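PDB 2ISM: putative oxidoreductase from Thermus thermophilus, which is a putative oxidoreductase of the glucose/sorbosone dehydrogenase family, built as a six-bladed beta-propeller and holding a calcium ion. Local coordinates for residues Y243-P246 against R247-R251; G153-E157 against R158-Q162. All blocks are in the same frame, centred on the assembly; numbering follows the deposited sequence.

Interaction 1 of 2, residues Y243-P246 against R247-R251; sequences YGWP and RVVGR. With CA (calcium ion), chain E.
Gly-244 takes the backbone N-H of Val-248 on its carbonyl oxygen, N to O 2.6 Å; this i to i+4 bond closes an alpha-turn in the loop between strands 232-237 and 262-264, just beyond the calcium ligand. The donor sits 48° out of the carbonyl plane, off the lone-pair directions. The peptide before Pro-246 is cis, and the proline ring lies on the Trp-245 indole: its CB lies 3.6 Å above the indole plane, over the centre, a CH-pi type of packing. At the edge of the same indole, CZ3 meets CG2 of Val-249 at 3.9 Å, the two side chains running alongside each other. A chi1 of -179° carries the indole toward Val-249, although the side chain sets out away from it; the indole nitrogen has Glu-154 as partner. The calcium is bound by Tyr-243 O at 2.5 Å, by four waters and by Glu-233. Water 1 donates to Val-248 O (2.5 Å) and water 2 to Gly-250 O (2.6 Å). Arg-247 is turned outward to a salt bridge with Glu-159. The loop thus grips calcium directly through one carbonyl and, through water, by two more; the ion probably polarises those waters, strengthening their bonds to the carbonyls.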
loop_
_atom_site.group_PDB
_atom_site.type_symbol
_atom_site.label_atom_id
_atom_site.label_comp_id
_atom_site.label_asym_id
_atom_site.label_seq_id
_atom_site.Cartn_x
_atom_site.Cartn_y
_atom_site.Cartn_z
ATOM N N TYR B 243 -3.002 -23.818 -20.190
ATOM C CA TYR B 243 -2.713 -22.502 -20.718
ATOM C C TYR B 243 -2.135 -22.391 -22.118
ATOM O O TYR B 243 -1.457 -21.434 -22.440
ATOM C CB TYR B 243 -1.909 -21.720 -19.673
ATOM C CG TYR B 243 -2.801 -21.443 -18.479
ATOM C CD1 TYR B 243 -3.549 -20.265 -18.401
ATOM C CD2 TYR B 243 -3.043 -22.436 -17.529
ATOM C CE1 TYR B 243 -4.529 -20.095 -17.419
ATOM C CE2 TYR B 243 -4.023 -22.278 -16.546
ATOM C CZ TYR B 243 -4.765 -21.109 -16.501
ATOM O OH TYR B 243 -5.769 -20.981 -15.566
ATOM N N GLY B 244 -2.423 -23.383 -22.950
ATOM C CA GLY B 244 -2.027 -23.327 -24.349
ATOM C C GLY B 244 -0.656 -23.626 -24.919
ATOM O O GLY B 244 -0.585 -24.064 -26.066
ATOM N N TRP B 245 0.425 -23.386 -24.184
ATOM C CA TRP B 245 1.746 -23.663 -24.745
ATOM C C TRP B 245 1.933 -25.157 -25.013
ATOM O O TRP B 245 1.620 -25.986 -24.161
ATOM C CB TRP B 245 2.847 -23.168 -23.794
ATOM C CG TRP B 245 4.237 -23.395 -24.326
ATOM C CD1 TRP B 245 5.139 -24.333 -23.904
ATOM C CD2 TRP B 245 4.872 -22.682 -25.400
ATOM N NE1 TRP B 245 6.296 -24.248 -24.648
ATOM C CE2 TRP B 245 6.158 -23.246 -25.572
ATOM C CE3 TRP B 245 4.477 -21.624 -26.233
ATOM C CZ2 TRP B 245 7.055 -22.783 -26.547
ATOM C CZ3 TRP B 245 5.370 -21.164 -27.203
ATOM C CH2 TRP B 245 6.644 -21.746 -27.350
ATOM N N PRO B 246 2.440 -25.525 -26.210
ATOM C CA PRO B 246 2.868 -24.674 -27.328
ATOM C C PRO B 246 1.812 -24.570 -28.433
ATOM O O PRO B 246 2.083 -24.036 -29.511
ATOM C CB PRO B 246 4.114 -25.384 -27.822
ATOM C CG PRO B 246 3.689 -26.813 -27.736
ATOM C CD PRO B 246 2.958 -26.896 -26.392
ATOM N N ARG B 247 0.617 -25.085 -28.162
ATOM C CA ARG B 247 -0.477 -25.061 -29.130
ATOM C C ARG B 247 -0.922 -23.632 -29.415
ATOM O O ARG B 247 -1.248 -23.285 -30.553
ATOM C CB ARG B 247 -1.676 -25.842 -28.591
ATOM C CG ARG B 247 -1.354 -27.211 -28.008
ATOM C CD ARG B 247 -1.239 -28.282 -29.078
ATOM N NE ARG B 247 -1.335 -29.623 -28.499
ATOM C CZ ARG B 247 -0.298 -30.408 -28.216
ATOM N NH1 ARG B 247 0.941 -30.005 -28.461
ATOM N NH2 ARG B 247 -0.507 -31.600 -27.675
ATOM N N VAL B 248 -0.935 -22.807 -28.372
ATOM C CA VAL B 248 -1.370 -21.421 -28.491
ATOM C C VAL B 248 -0.344 -20.430 -27.956
ATOM O O VAL B 248 0.320 -20.688 -26.951
ATOM C CB VAL B 248 -2.674 -21.183 -27.700
ATOM C CG1 VAL B 248 -3.353 -19.913 -28.179
ATOM C CG2 VAL B 248 -3.588 -22.384 -27.828
ATOM N N VAL B 249 -0.230 -19.295 -28.637
ATOM C CA VAL B 249 0.670 -18.217 -28.240
ATOM C C VAL B 249 -0.203 -16.965 -28.185
ATOM O O VAL B 249 -0.811 -16.585 -29.186
ATOM C CB VAL B 249 1.804 -18.004 -29.272
ATOM C CG1 VAL B 249 2.627 -16.776 -28.899
ATOM C CG2 VAL B 249 2.694 -19.235 -29.326
ATOM N N GLY B 250 -0.272 -16.338 -27.016
ATOM C CA GLY B 250 -1.098 -15.153 -26.864
ATOM C C GLY B 250 -2.539 -15.567 -26.629
ATOM O O GLY B 250 -2.801 -16.501 -25.872
ATOM N N ARG B 251 -3.478 -14.878 -27.272
ATOM C CA ARG B 251 -4.890 -15.212 -27.122
ATOM C C ARG B 251 -5.406 -15.999 -28.323
ATOM O O ARG B 251 -4.865 -15.897 -29.424
ATOM C CB ARG B 251 -5.734 -13.944 -26.932
ATOM C CG ARG B 251 -5.596 -13.302 -25.557
ATOM C CD ARG B 251 -6.855 -12.524 -25.183
ATOM N NE ARG B 251 -6.859 -12.100 -23.783
ATOM C CZ ARG B 251 -6.243 -11.016 -23.317
ATOM N NH1 ARG B 251 -5.564 -10.226 -24.139
ATOM N NH2 ARG B 251 -6.305 -10.723 -22.026
HETATM CA CA CA E . -0.395 -19.219 -22.765
HETATM O O HOH W 1 1.387 -20.148 -24.710
HETATM O O HOH W 2 -2.033 -18.739 -24.892
HETATM O O HOH W 3 -2.584 -18.291 -21.346
HETATM O O HOH W 4 1.136 -20.735 -21.182
#

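Interaction 2 of 2, residues G153-E157 against R158-Q162; sequences GEVYE and RELAQ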
loop_
_atom_site.group_PDB
_atom_site.type_symbol
_atom_site.label_atom_id
_atom_site.label_comp_id
_atom_site.label_asym_id
_atom_site.label_seq_id
_atom_site.Cartn_x
_atom_site.Cartn_y
_atom_site.Cartn_z
ATOM N N GLY B 153 9.512 -25.425 -15.989
ATOM C CA GLY B 153 9.620 -25.114 -17.404
ATOM C C GLY B 153 9.612 -26.400 -18.204
ATOM O O GLY B 153 9.746 -27.480 -17.624
ATOM N N GLU B 154 9.441 -26.304 -19.520
ATOM C CA GLU B 154 9.436 -27.507 -20.350
ATOM C C GLU B 154 10.798 -27.786 -20.985
ATOM O O GLU B 154 10.894 -28.472 -22.000
ATOM C CB GLU B 154 8.332 -27.440 -21.427
ATOM C CG GLU B 154 8.016 -26.059 -21.988
ATOM C CD GLU B 154 9.128 -25.484 -22.847
ATOM O OE1 GLU B 154 8.864 -25.190 -24.033
ATOM O OE2 GLU B 154 10.260 -25.320 -22.341
ATOM N N VAL B 155 11.843 -27.255 -20.354
ATOM C CA VAL B 155 13.232 -27.434 -20.778
ATOM C C VAL B 155 13.496 -27.406 -22.283
ATOM O O VAL B 155 14.341 -28.145 -22.786
ATOM C CB VAL B 155 13.818 -28.739 -20.185
ATOM C CG1 VAL B 155 13.685 -28.708 -18.671
ATOM C CG2 VAL B 155 13.104 -29.967 -20.763
ATOM N N TYR B 156 12.785 -26.530 -22.985
ATOM C CA TYR B 156 12.924 -26.371 -24.431
ATOM C C TYR B 156 12.451 -27.577 -25.245
ATOM O O TYR B 156 12.861 -27.774 -26.387
ATOM C CB TYR B 156 14.371 -26.026 -24.804
ATOM C CG TYR B 156 14.482 -24.736 -25.586
ATOM C CD1 TYR B 156 14.748 -23.526 -24.950
ATOM C CD2 TYR B 156 14.274 -24.722 -26.965
ATOM C CE1 TYR B 156 14.804 -22.329 -25.671
ATOM C CE2 TYR B 156 14.325 -23.537 -27.693
ATOM C CZ TYR B 156 14.590 -22.348 -27.043
ATOM O OH TYR B 156 14.646 -21.181 -27.775
ATOM N N GLU B 157 11.595 -28.386 -24.634
ATOM C CA GLU B 157 10.995 -29.547 -25.287
ATOM C C GLU B 157 9.516 -29.243 -25.086
ATOM O O GLU B 157 8.840 -29.829 -24.244
ATOM C CB GLU B 157 11.431 -30.838 -24.584
ATOM C CG GLU B 157 12.866 -31.252 -24.944
ATOM C CD GLU B 157 13.446 -32.328 -24.033
ATOM O OE1 GLU B 157 12.693 -33.225 -23.601
ATOM O OE2 GLU B 157 14.666 -32.283 -23.762
ATOM N N ARG B 158 9.047 -28.276 -25.870
ATOM C CA ARG B 158 7.684 -27.765 -25.803
ATOM C C ARG B 158 6.533 -28.742 -25.587
ATOM O O ARG B 158 5.570 -28.406 -24.900
ATOM C CB ARG B 158 7.409 -26.897 -27.034
ATOM C CG ARG B 158 7.446 -27.627 -28.362
ATOM C CD ARG B 158 7.430 -26.620 -29.502
ATOM N NE ARG B 158 8.746 -26.022 -29.715
ATOM C CZ ARG B 158 8.946 -24.764 -30.093
ATOM N NH1 ARG B 158 10.182 -24.310 -30.270
ATOM N NH2 ARG B 158 7.915 -23.952 -30.276
ATOM N N GLU B 159 6.621 -29.942 -26.152
ATOM C CA GLU B 159 5.546 -30.919 -25.991
ATOM C C GLU B 159 5.329 -31.398 -24.558
ATOM O O GLU B 159 4.267 -31.934 -24.233
ATOM C CB GLU B 159 5.781 -32.130 -26.895
ATOM C CG GLU B 159 5.447 -31.882 -28.356
ATOM C CD GLU B 159 4.038 -31.347 -28.545
ATOM O OE1 GLU B 159 3.083 -31.974 -28.033
ATOM O OE2 GLU B 159 3.885 -30.299 -29.208
ATOM N N LEU B 160 6.322 -31.213 -23.697
ATOM C CA LEU B 160 6.174 -31.645 -22.312
ATOM C C LEU B 160 5.028 -30.913 -21.621
ATOM O O LEU B 160 4.315 -31.498 -20.806
ATOM C CB LEU B 160 7.470 -31.405 -21.528
ATOM C CG LEU B 160 8.714 -32.180 -21.973
ATOM C CD1 LEU B 160 9.867 -31.878 -21.026
ATOM C CD2 LEU B 160 8.418 -33.670 -21.985
ATOM N N ALA B 161 4.851 -29.637 -21.957
ATOM C CA ALA B 161 3.809 -28.811 -21.343
ATOM C C ALA B 161 2.400 -29.379 -21.448
ATOM O O ALA B 161 1.580 -29.181 -20.551
ATOM C CB ALA B 161 3.836 -27.412 -21.939
ATOM N N GLN B 162 2.120 -30.072 -22.550
ATOM C CA GLN B 162 0.798 -30.657 -22.785
ATOM C C GLN B 162 0.693 -32.099 -22.297
ATOM O O GLN B 162 -0.389 -32.687 -22.290
ATOM C CB GLN B 162 0.469 -30.611 -24.281
ATOM C CG GLN B 162 0.246 -29.216 -24.842
ATOM C CD GLN B 162 -0.941 -28.523 -24.206
ATOM O OE1 GLN B 162 -2.007 -29.117 -24.052
ATOM N NE2 GLN B 162 -0.765 -27.258 -23.842
HETATM O O HOH W 5 10.809 -26.324 -27.568
#
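Glu-157 and Leu-160 are joined by the i to i+3 backbone bond that follows the beta turn: Leu-160 N gives its hydrogen to Glu-157 O at 2.9 Å, nearly straight at 169°. That beta turn, type I' from Glu-154 to Glu-157, is closed by Glu-157 N to Glu-154 O at 2.7 Å, so the chain passes from a tight turn into a short run of helical backbone angles, all within the loop between strands 148-151 and 170-174 of one propeller blade. Water 5 accepts from Arg-158 N and gives a weak bond to Tyr-156 O, bridging the junction.

Apolar contacts centre on Leu-160. Its CD1 lies 3.8 Å from CG2 of Val-155, the two side chains crossing at a slant, and its CG rests 4.0 Å from CB of Glu-157, whose side chain runs beside it in the same direction. CB of Leu-160 packs on CB of Glu-154 at 4.1 Å.

The charged ends find partners in surrounding loops. In Glu-154, chi1 (33°) and chi2 (69°) together bring the carboxylate back over the turn: OE2 accepts from Tyr-156 N at 2.9 Å, met from above the carboxylate plane, and also bonds His-135 ND1, while OE1 lies against CA of Arg-158 and takes the indole N-H of Trp-245. Glu-157 forms a salt bridge with Arg-130, and Arg-158 one with Glu-226. The two oxygens of the buried Glu-154 thus take three hydrogen bonds, which fix the carboxylate's rotation and probably steady the turn.

In the fold
Both contacts are local turns within loops of consecutive four-stranded blades of the propeller: interaction 2 follows strand 148-151, and interaction 1 lies between strands 232-237 and 262-264. Their centres are 12 Å apart and they meet directly. Gln-162 NE2 probably bonds Trp-245 O, and Pro-246 CD packs on Arg-158 O. Each is partly buried, with Arg-247 the exposed residue of interaction 1 and Glu-159 that of interaction 2. Interaction 1 is shaped by one main-chain carbonyl on the metal and two on its waters; interaction 2 lacks a metal and relies on a buried carboxylate, a leucine and salt bridges to surrounding loops.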